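N6 adenine specific DNA methylase (Encephalitozoon cuniculi, PDB 3Q87) is the catalytic subunit of the Mtq2-Trm112 complex, an S-adenosylmethionine-dependent methyltransferase responsible for methylating the translation termination factor eRF1. Local coordinates at residues 28-33 with 48-53; 144-149 with 158-163; 110-115 with 137-142. All blocks are in the same frame, centred on the assembly; numbering follows the deposited sequence.

How the contacts relate
All three contacts belong to one seven-stranded sheet and the helices packed on it, but only contact 1 meets S-adenosylmethionine. Its centre lies about 20 Å from that of contact 2, across the centre of the chain, and the nearest atoms of the two are about 11 Å apart. Contact 3 links them. F110 CE1 packs against L30 CD2 of contact 1 at 3.7 Å, while a probable hydrogen bond of 2.7 Å from G142 N to E162 O and the packing of K163 on Y141 join it to contact 2. The side chains of I158 (contact 2) and A113 (contact 3) stay about 10 and 11 Å from the ligand.

Contact 1 of 3, residues 28-33 with 48-53. With SAM (S-adenosylmethionine), chain D.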
loop_
_atom_site.group_PDB
_atom_site.type_symbol
_atom_site.label_atom_id
_atom_site.label_comp_id
_atom_site.label_asym_id
_atom_site.label_seq_id
_atom_site.Cartn_x
_atom_site.Cartn_y
_atom_site.Cartn_z
ATOM N N LEU B 28 0.858 4.899 -0.473
ATOM C CA LEU B 28 0.615 3.621 -1.111
ATOM C C LEU B 28 1.083 3.732 -2.549
ATOM O O LEU B 28 0.520 4.521 -3.314
ATOM C CB LEU B 28 -0.877 3.292 -1.080
ATOM C CG LEU B 28 -1.261 1.903 -1.603
ATOM C CD1 LEU B 28 -0.914 0.818 -0.586
ATOM C CD2 LEU B 28 -2.749 1.849 -1.939
ATOM N N ASP B 29 2.124 2.975 -2.898
ATOM C CA ASP B 29 2.579 2.873 -4.287
ATOM C C ASP B 29 1.803 1.721 -4.922
ATOM O O ASP B 29 2.173 0.555 -4.793
ATOM C CB ASP B 29 4.088 2.592 -4.348
ATOM C CG ASP B 29 4.602 2.370 -5.776
ATOM O OD1 ASP B 29 3.854 2.647 -6.751
ATOM O OD2 ASP B 29 5.767 1.919 -5.925
ATOM N N LEU B 30 0.706 2.059 -5.583
ATOM C CA LEU B 30 -0.199 1.075 -6.154
ATOM C C LEU B 30 0.296 0.663 -7.542
ATOM O O LEU B 30 0.590 1.525 -8.360
ATOM C CB LEU B 30 -1.586 1.711 -6.256
ATOM C CG LEU B 30 -2.784 0.875 -6.687
ATOM C CD1 LEU B 30 -2.985 -0.267 -5.730
ATOM C CD2 LEU B 30 -4.039 1.752 -6.731
ATOM N N GLY B 31 0.366 -0.637 -7.819
ATOM C CA GLY B 31 0.962 -1.107 -9.062
ATOM C C GLY B 31 2.461 -0.807 -9.046
ATOM O O GLY B 31 3.022 -0.233 -9.977
ATOM N N THR B 32 3.114 -1.219 -7.968
ATOM C CA THR B 32 4.503 -0.883 -7.734
ATOM C C THR B 32 5.419 -1.552 -8.732
ATOM O O THR B 32 6.521 -1.069 -8.972
ATOM C CB THR B 32 4.951 -1.296 -6.308
ATOM O OG1 THR B 32 6.316 -0.937 -6.112
ATOM C CG2 THR B 32 4.788 -2.787 -6.102
ATOM N N SER B 33 4.964 -2.664 -9.304
ATOM C CA SER B 33 5.824 -3.495 -10.155
ATOM C C SER B 33 7.119 -3.875 -9.409
ATOM O O SER B 33 7.043 -4.484 -8.338
ATOM C CB SER B 33 6.109 -2.818 -11.488
ATOM O OG SER B 33 6.727 -3.727 -12.392
ATOM N N VAL B 48 3.879 1.660 1.508
ATOM C CA VAL B 48 3.375 0.323 1.286
ATOM C C VAL B 48 3.280 0.134 -0.221
ATOM O O VAL B 48 2.735 0.971 -0.906
ATOM C CB VAL B 48 1.995 0.121 1.936
ATOM C CG1 VAL B 48 1.495 -1.317 1.693
ATOM C CG2 VAL B 48 2.104 0.403 3.425
ATOM N N SER B 49 3.836 -0.956 -0.736
ATOM C CA SER B 49 3.858 -1.166 -2.177
ATOM C C SER B 49 3.071 -2.410 -2.567
ATOM O O SER B 49 3.292 -3.492 -2.010
ATOM C CB SER B 49 5.305 -1.264 -2.652
ATOM O OG SER B 49 6.056 -0.200 -2.100
ATOM N N THR B 50 2.137 -2.249 -3.507
ATOM C CA THR B 50 1.238 -3.343 -3.870
ATOM C C THR B 50 1.205 -3.580 -5.367
ATOM O O THR B 50 1.423 -2.661 -6.144
ATOM C CB THR B 50 -0.223 -3.099 -3.399
ATOM O OG1 THR B 50 -0.851 -2.151 -4.269
ATOM C CG2 THR B 50 -0.265 -2.584 -1.959
ATOM N N ASP B 51 0.942 -4.823 -5.763
ATOM C CA ASP B 51 0.785 -5.165 -7.173
ATOM C C ASP B 51 -0.010 -6.459 -7.284
ATOM O O ASP B 51 -0.035 -7.273 -6.360
ATOM C CB ASP B 51 2.153 -5.331 -7.868
ATOM C CG ASP B 51 2.090 -5.021 -9.357
ATOM O OD1 ASP B 51 2.664 -4.002 -9.780
ATOM O OD2 ASP B 51 1.437 -5.777 -10.100
ATOM N N LEU B 52 -0.700 -6.619 -8.403
ATOM C CA LEU B 52 -1.401 -7.856 -8.707
ATOM C C LEU B 52 -0.400 -8.909 -9.187
ATOM O O LEU B 52 -0.634 -10.108 -9.058
ATOM C CB LEU B 52 -2.449 -7.593 -9.794
ATOM C CG LEU B 52 -3.440 -8.709 -10.102
ATOM C CD1 LEU B 52 -4.250 -9.014 -8.839
ATOM C CD2 LEU B 52 -4.358 -8.275 -11.244
ATOM N N ASN B 53 0.728 -8.440 -9.725
ATOM C CA ASN B 53 1.731 -9.289 -10.370
ATOM C C ASN B 53 2.792 -9.835 -9.401
ATOM O O ASN B 53 3.703 -9.112 -8.982
ATOM C CB ASN B 53 2.385 -8.481 -11.502
ATOM C CG ASN B 53 3.446 -9.248 -12.242
ATOM O OD1 ASN B 53 3.737 -10.397 -11.926
ATOM N ND2 ASN B 53 4.042 -8.606 -13.240
HETATM N N SAM D . 4.771 1.551 -11.010
HETATM C CA SAM D . 5.389 0.932 -12.190
HETATM C C SAM D . 6.011 2.031 -13.064
HETATM O O SAM D . 6.918 1.791 -13.863
HETATM O OXT SAM D . 5.622 3.194 -12.991
HETATM C CB SAM D . 4.454 -0.016 -12.990
HETATM C CG SAM D . 3.252 0.524 -13.805
HETATM S SD SAM D . 2.359 -0.652 -14.915
HETATM C CE SAM D . 1.795 0.417 -16.256
HETATM C "C5'" SAM D . 0.796 -0.949 -14.049
HETATM C "C4'" SAM D . 1.050 -1.876 -12.871
HETATM O "O4'" SAM D . -0.176 -2.157 -12.216
HETATM C "C3'" SAM D . 1.654 -3.209 -13.286
HETATM O "O3'" SAM D . 2.749 -3.481 -12.441
HETATM C "C2'" SAM D . 0.552 -4.221 -13.043
HETATM O "O2'" SAM D . 1.014 -5.486 -12.630
HETATM C "C1'" SAM D . -0.226 -3.543 -11.938
HETATM N N9 SAM D . -1.635 -3.906 -11.908
HETATM C C8 SAM D . -2.465 -4.268 -12.944
HETATM N N7 SAM D . -3.691 -4.497 -12.423
HETATM C C5 SAM D . -3.637 -4.271 -11.076
HETATM C C6 SAM D . -4.572 -4.336 -10.059
HETATM N N6 SAM D . -5.824 -4.683 -10.337
HETATM N N1 SAM D . -4.202 -4.038 -8.758
HETATM C C2 SAM D . -2.904 -3.667 -8.450
HETATM N N3 SAM D . -1.976 -3.600 -9.471
HETATM C C4 SAM D . -2.342 -3.899 -10.745
HETATM O O HOH W 1 4.378 -5.568 -13.275
#
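L28, D29 and L30 run beside V48, S49 and T50 as paired parallel strands, their axes 4.8 Å apart and inclined by 17°. D29 N donates to V48 O at 2.9 Å, and D29 O accepts from T50 N. Past the strand, G31 turns with positive phi and the chain swings toward the neighbouring strand: T32 N reaches T50 O at 2.9 Å, with a weak second donor in G31 N. On the face carrying L28, L30 and T50, L28 CD1 meets T50 CG2 at 3.7 Å, the two side chains crossing at about a right angle. On the other face T32 OG1 sits over S49 CB and donates to D29 OD2 from above the carboxylate, 58° out of its plane; T38 OG1 of helix 36-41 binds D29, S49 and T32 as well. Such a strand-helix-strand unit, 26-30, 36-41 and 46-51, opens the Rossmann-like fold of class I methyltransferases, where the glycine-bearing turn after the first strand and an acidic residue ending the second hold the cofactor. Here that acid is D51. Its CG stands roughly anti to the backbone N (chi1 -152°), which sets CG where its oxygens can meet the turn and the ribose. OD1 accepts S33 N at 2.7 Å on its anti side and also the ribose O3' of SAM at 2.7 Å. OD2 accepts SAM O2' at 2.6 Å and the backbone N of N53, an Asx turn. Four donors thus fix the rotation of the carboxylate, and S33 N ties it to the glycine turn. G31 O receives the amino group N of SAM at 2.7 Å. One water completes the ribose end, touching SAM O3', S33 OG and N53 ND2; S33 OG also has Y4 O as a partner.

Contact 2 of 3, residues 144-149 with 158-163; sequences RILKVR and IIKGEK
R144 and K160 face each other as an antiparallel hydrogen-bonded pair in the beta hairpin of strands 142-150 and 155-162, which run here at 147° to each other and close one side of the Rossmann-like sheet. R144 N donates to K160 O, and K160 N returns a bond to R144 O at 2.9 Å; next to them I145 and I159 form a non-hydrogen-bonded pair. The regular pairing is interrupted at L146. This residue takes nearly helical backbone angles, a beta bulge that sets L146 and K147 together opposite I158. I158 O accepts from L146 N at 2.7 Å, while I158 N donates to K147 O at 3.0 Å.

The bulge turns the side chain of L146 across the partner strand, and it illustrates how one apolar group can bridge several neighbours. Its CB rests 3.5 Å from I158 O and touches I158 CG2 at 4.1 Å. The first torsion is unusual, chi1 -106°, away from the staggered positions, and it places CG 3.8 Å from K160 CB, the two side chains crossing obliquely. At the tip, CD2 lies against one face of the R144 guanidinium, 2.9 Å above its plane and displaced toward the rim. E20 of helix 8-20 and Y120 of strand 118-124 also touch this leucine. Beyond it, I158 CD1 touches K147 CB, and I158 packs on T12 and A16 of the same helix, whereas I145 and I159, on the opposite face, meet L133 of helix 129-138. The hairpin is therefore sandwiched by helices along part of its length. K160 runs fully extended beyond CG to a salt bridge with E20, a pairing that would help offset the like charge of R144, whose NH2 comes within 4.7 Å of K160 NZ.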
loop_
_atom_site.group_PDB
_atom_site.type_symbol
_atom_site.label_atom_id
_atom_site.label_comp_id
_atom_site.label_asym_id
_atom_site.label_seq_id
_atom_site.Cartn_x
_atom_site.Cartn_y
_atom_site.Cartn_z
ATOM N N ARG B 144 -6.182 18.633 -10.525
ATOM C CA ARG B 144 -5.485 19.423 -11.529
ATOM C C ARG B 144 -4.477 18.556 -12.252
ATOM O O ARG B 144 -3.967 17.577 -11.691
ATOM C CB ARG B 144 -4.817 20.657 -10.927
ATOM C CG ARG B 144 -3.684 20.390 -9.960
ATOM C CD ARG B 144 -3.208 21.707 -9.371
ATOM N NE ARG B 144 -2.022 21.566 -8.531
ATOM C CZ ARG B 144 -0.780 21.817 -8.940
ATOM N NH1 ARG B 144 -0.555 22.222 -10.187
ATOM N NH2 ARG B 144 0.240 21.664 -8.101
ATOM N N ILE B 145 -4.211 18.904 -13.507
ATOM C CA ILE B 145 -3.220 18.201 -14.305
ATOM C C ILE B 145 -1.837 18.730 -13.969
ATOM O O ILE B 145 -1.438 19.791 -14.441
ATOM C CB ILE B 145 -3.500 18.371 -15.802
ATOM C CG1 ILE B 145 -4.828 17.705 -16.155
ATOM C CG2 ILE B 145 -2.369 17.784 -16.635
ATOM C CD1 ILE B 145 -5.154 17.739 -17.637
ATOM N N LEU B 146 -1.107 17.986 -13.143
ATOM C CA LEU B 146 0.201 18.426 -12.670
ATOM C C LEU B 146 1.201 18.599 -13.803
ATOM O O LEU B 146 2.005 19.527 -13.795
ATOM C CB LEU B 146 0.765 17.433 -11.648
ATOM C CG LEU B 146 0.756 17.851 -10.184
ATOM C CD1 LEU B 146 1.727 16.985 -9.392
ATOM C CD2 LEU B 146 1.152 19.294 -10.074
ATOM N N LYS B 147 1.163 17.694 -14.770
ATOM C CA LYS B 147 2.155 17.710 -15.830
ATOM C C LYS B 147 1.667 17.010 -17.077
ATOM O O LYS B 147 0.976 15.999 -17.003
ATOM C CB LYS B 147 3.468 17.073 -15.361
ATOM C CG LYS B 147 4.433 16.813 -16.504
ATOM C CD LYS B 147 5.863 17.114 -16.108
ATOM C CE LYS B 147 6.677 17.565 -17.325
ATOM N NZ LYS B 147 7.954 18.252 -16.958
ATOM N N VAL B 148 2.014 17.577 -18.226
ATOM C CA VAL B 148 1.744 16.955 -19.508
ATOM C C VAL B 148 3.078 16.764 -20.207
ATOM O O VAL B 148 3.948 17.624 -20.128
ATOM C CB VAL B 148 0.833 17.823 -20.384
ATOM C CG1 VAL B 148 0.414 17.046 -21.621
ATOM C CG2 VAL B 148 -0.383 18.257 -19.596
ATOM N N ARG B 149 3.251 15.629 -20.869
ATOM C CA ARG B 149 4.525 15.329 -21.501
ATOM C C ARG B 149 4.328 14.318 -22.617
ATOM O O ARG B 149 3.730 13.258 -22.418
ATOM C CB ARG B 149 5.530 14.817 -20.465
ATOM C CG ARG B 149 6.944 14.644 -20.994
ATOM C CD ARG B 149 7.853 14.020 -19.958
ATOM N NE ARG B 149 8.188 14.949 -18.878
ATOM C CZ ARG B 149 9.001 14.666 -17.861
ATOM N NH1 ARG B 149 9.567 13.471 -17.765
ATOM N NH2 ARG B 149 9.250 15.579 -16.930
ATOM N N ILE B 158 -0.322 13.609 -15.824
ATOM C CA ILE B 158 -0.263 13.304 -14.407
ATOM C C ILE B 158 -1.323 14.085 -13.646
ATOM O O ILE B 158 -1.283 15.314 -13.549
ATOM C CB ILE B 158 1.119 13.582 -13.836
ATOM C CG1 ILE B 158 2.131 12.640 -14.500
ATOM C CG2 ILE B 158 1.101 13.432 -12.308
ATOM C CD1 ILE B 158 3.549 13.031 -14.241
ATOM N N ILE B 159 -2.288 13.350 -13.120
ATOM C CA ILE B 159 -3.395 13.949 -12.400
ATOM C C ILE B 159 -3.126 13.986 -10.906
ATOM O O ILE B 159 -2.741 12.982 -10.316
ATOM C CB ILE B 159 -4.679 13.180 -12.682
ATOM C CG1 ILE B 159 -4.988 13.233 -14.173
ATOM C CG2 ILE B 159 -5.847 13.767 -11.912
ATOM C CD1 ILE B 159 -6.340 12.636 -14.526
ATOM N N LYS B 160 -3.292 15.157 -10.299
ATOM C CA LYS B 160 -3.229 15.267 -8.846
ATOM C C LYS B 160 -4.635 15.485 -8.311
ATOM O O LYS B 160 -5.354 16.357 -8.788
ATOM C CB LYS B 160 -2.310 16.394 -8.387
ATOM C CG LYS B 160 -2.372 16.615 -6.886
ATOM C CD LYS B 160 -1.343 17.618 -6.395
ATOM C CE LYS B 160 -1.477 17.825 -4.888
ATOM N NZ LYS B 160 -0.503 18.825 -4.381
ATOM N N GLY B 161 -5.034 14.668 -7.340
ATOM C CA GLY B 161 -6.363 14.769 -6.765
ATOM C C GLY B 161 -6.282 15.003 -5.279
ATOM O O GLY B 161 -5.462 14.397 -4.592
ATOM N N GLU B 162 -7.120 15.895 -4.773
ATOM C CA GLU B 162 -7.103 16.187 -3.349
ATOM C C GLU B 162 -8.494 16.492 -2.828
ATOM O O GLU B 162 -9.263 17.216 -3.454
ATOM C CB GLU B 162 -6.142 17.334 -3.028
ATOM C CG GLU B 162 -5.824 17.428 -1.538
ATOM C CD GLU B 162 -4.783 18.483 -1.203
ATOM O OE1 GLU B 162 -4.232 19.098 -2.139
ATOM O OE2 GLU B 162 -4.520 18.694 0.001
ATOM N N LYS B 163 -8.826 15.906 -1.688
ATOM C CA LYS B 163 -10.070 16.248 -1.015
ATOM C C LYS B 163 -9.913 17.543 -0.214
ATOM O O LYS B 163 -8.817 17.886 0.239
ATOM C CB LYS B 163 -10.533 15.091 -0.129
ATOM C CG LYS B 163 -10.960 13.878 -0.950
ATOM C CD LYS B 163 -11.563 12.782 -0.083
ATOM C CE LYS B 163 -12.235 11.719 -0.947
ATOM N NZ LYS B 163 -13.248 10.935 -0.169
#

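Contact 3 of 3, residues 110-115 with 137-142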
loop_
_atom_site.group_PDB
_atom_site.type_symbol
_atom_site.label_atom_id
_atom_site.label_comp_id
_atom_site.label_asym_id
_atom_site.label_seq_id
_atom_site.Cartn_x
_atom_site.Cartn_y
_atom_site.Cartn_z
ATOM N N PHE B 110 -10.483 2.033 -10.040
ATOM C CA PHE B 110 -9.693 2.727 -9.030
ATOM C C PHE B 110 -10.407 3.989 -8.544
ATOM O O PHE B 110 -10.568 4.209 -7.356
ATOM C CB PHE B 110 -8.313 3.120 -9.586
ATOM C CG PHE B 110 -7.552 4.073 -8.696
ATOM C CD1 PHE B 110 -7.106 3.664 -7.452
ATOM C CD2 PHE B 110 -7.289 5.376 -9.101
ATOM C CE1 PHE B 110 -6.417 4.541 -6.612
ATOM C CE2 PHE B 110 -6.595 6.253 -8.278
ATOM C CZ PHE B 110 -6.163 5.831 -7.017
ATOM N N VAL B 111 -10.819 4.824 -9.484
ATOM C CA VAL B 111 -11.456 6.087 -9.148
ATOM C C VAL B 111 -12.714 5.853 -8.309
ATOM O O VAL B 111 -12.974 6.562 -7.336
ATOM C CB VAL B 111 -11.793 6.866 -10.431
ATOM C CG1 VAL B 111 -12.726 8.029 -10.131
ATOM C CG2 VAL B 111 -10.498 7.330 -11.113
ATOM N N ASP B 112 -13.476 4.824 -8.656
ATOM C CA ASP B 112 -14.682 4.534 -7.897
ATOM C C ASP B 112 -14.484 3.905 -6.518
ATOM O O ASP B 112 -15.435 3.793 -5.753
ATOM C CB ASP B 112 -15.697 3.757 -8.722
ATOM C CG ASP B 112 -16.748 4.669 -9.314
ATOM O OD1 ASP B 112 -16.480 5.281 -10.377
ATOM O OD2 ASP B 112 -17.828 4.803 -8.693
ATOM N N ALA B 113 -13.258 3.531 -6.181
ATOM C CA ALA B 113 -12.994 2.962 -4.862
ATOM C C ALA B 113 -12.108 3.838 -3.969
ATOM O O ALA B 113 -12.013 3.598 -2.766
ATOM C CB ALA B 113 -12.386 1.573 -4.997
ATOM N N VAL B 114 -11.448 4.836 -4.556
ATOM C CA VAL B 114 -10.411 5.572 -3.831
ATOM C C VAL B 114 -11.028 6.592 -2.876
ATOM O O VAL B 114 -11.972 7.296 -3.234
ATOM C CB VAL B 114 -9.380 6.254 -4.800
ATOM C CG1 VAL B 114 -10.044 7.350 -5.629
ATOM C CG2 VAL B 114 -8.199 6.820 -4.019
ATOM N N THR B 115 -10.514 6.653 -1.653
ATOM C CA THR B 115 -11.065 7.570 -0.655
ATOM C C THR B 115 -9.994 8.326 0.124
ATOM O O THR B 115 -10.325 9.102 1.013
ATOM C CB THR B 115 -11.988 6.849 0.374
ATOM O OG1 THR B 115 -11.214 5.937 1.162
ATOM C CG2 THR B 115 -13.102 6.082 -0.328
ATOM N N GLU B 137 -13.883 14.308 -9.775
ATOM C CA GLU B 137 -14.638 15.394 -9.170
ATOM C C GLU B 137 -15.887 14.838 -8.512
ATOM O O GLU B 137 -16.236 15.221 -7.397
ATOM C CB GLU B 137 -15.039 16.426 -10.230
ATOM C CG GLU B 137 -13.861 17.110 -10.885
ATOM C CD GLU B 137 -13.023 17.892 -9.894
ATOM O OE1 GLU B 137 -13.547 18.243 -8.815
ATOM O OE2 GLU B 137 -11.841 18.164 -10.194
ATOM N N GLU B 138 -16.558 13.933 -9.217
ATOM C CA GLU B 138 -17.747 13.278 -8.693
ATOM C C GLU B 138 -17.467 12.513 -7.402
ATOM O O GLU B 138 -18.372 12.258 -6.614
ATOM C CB GLU B 138 -18.326 12.327 -9.734
ATOM C CG GLU B 138 -18.849 13.008 -10.978
ATOM C CD GLU B 138 -19.201 12.011 -12.072
ATOM O OE1 GLU B 138 -19.425 10.821 -11.747
ATOM O OE2 GLU B 138 -19.253 12.415 -13.259
ATOM N N ARG B 139 -16.212 12.139 -7.190
ATOM C CA ARG B 139 -15.846 11.363 -6.019
ATOM C C ARG B 139 -15.350 12.256 -4.890
ATOM O O ARG B 139 -14.926 11.778 -3.841
ATOM C CB ARG B 139 -14.801 10.309 -6.392
ATOM C CG ARG B 139 -15.366 9.175 -7.235
ATOM C CD ARG B 139 -16.033 8.146 -6.351
ATOM N NE ARG B 139 -15.071 7.581 -5.408
ATOM C CZ ARG B 139 -15.402 6.894 -4.319
ATOM N NH1 ARG B 139 -16.679 6.689 -4.018
ATOM N NH2 ARG B 139 -14.451 6.418 -3.524
ATOM N N GLY B 140 -15.404 13.564 -5.114
ATOM C CA GLY B 140 -15.019 14.515 -4.090
ATOM C C GLY B 140 -13.596 15.027 -4.193
ATOM O O GLY B 140 -13.102 15.657 -3.261
ATOM N N TYR B 141 -12.924 14.772 -5.312
ATOM C CA TYR B 141 -11.547 15.247 -5.439
ATOM C C TYR B 141 -11.466 16.529 -6.235
ATOM O O TYR B 141 -11.925 16.588 -7.376
ATOM C CB TYR B 141 -10.629 14.192 -6.077
ATOM C CG TYR B 141 -10.381 13.002 -5.186
ATOM C CD1 TYR B 141 -9.346 13.006 -4.271
ATOM C CD2 TYR B 141 -11.205 11.879 -5.250
ATOM C CE1 TYR B 141 -9.128 11.929 -3.436
ATOM C CE2 TYR B 141 -10.999 10.793 -4.420
ATOM C CZ TYR B 141 -9.957 10.823 -3.511
ATOM O OH TYR B 141 -9.739 9.748 -2.673
ATOM N N GLY B 142 -10.872 17.553 -5.641
ATOM C CA GLY B 142 -10.435 18.685 -6.435
ATOM C C GLY B 142 -9.245 18.181 -7.228
ATOM O O GLY B 142 -8.356 17.551 -6.663
#
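R139 lays the face of its guanidinium over a backbone carbonyl: D112 O sits 3.4 Å from the plane, over the centre of the group. The arm that brings it there is folded rather than extended. CD is swung round at chi2 -83° and a further bend at chi3 turns NE inward, while CG slides past V111 CG1 at 4.1 Å, the two side chains running in opposite directions. NE makes a weak bond to V111 O at 3.0 Å. A stronger one comes from NH2, which donates a hydrogen bond to V114 O at 2.6 Å from above the carbonyl plane, 53° out of it. T115 CG2 lies beside the same nitrogen, near the guanidinium plane. The oxygens of V111, D112 and V114 thus lie close to one cation, which would probably favour its charge.

V114 O has a second neighbour in Y141, whose ring meets it edge-on, in the ring plane. V114 CG1 packs obliquely against Y141 CE2 at 3.8 Å, and V114 CG2 approaches the hydroxyl at 3.6 Å. That hydroxyl is also near the backbone of T115, but its hydrogen bond is with V116 O, the next residue along. V114 CB lies against one face of the F110 ring, displaced toward its rim, and Q76 binds both A113 O and T115 N.

Between R139 and Y141 the chain leaves the helix at G140, which has positive phi and donates its backbone N to E137 O at 2.9 Å. This Schellman motif ends helix 129-138 and leads into strand 142-150, one of the helix-to-strand turns by which a Rossmann-like methyltransferase fold alternates its elements.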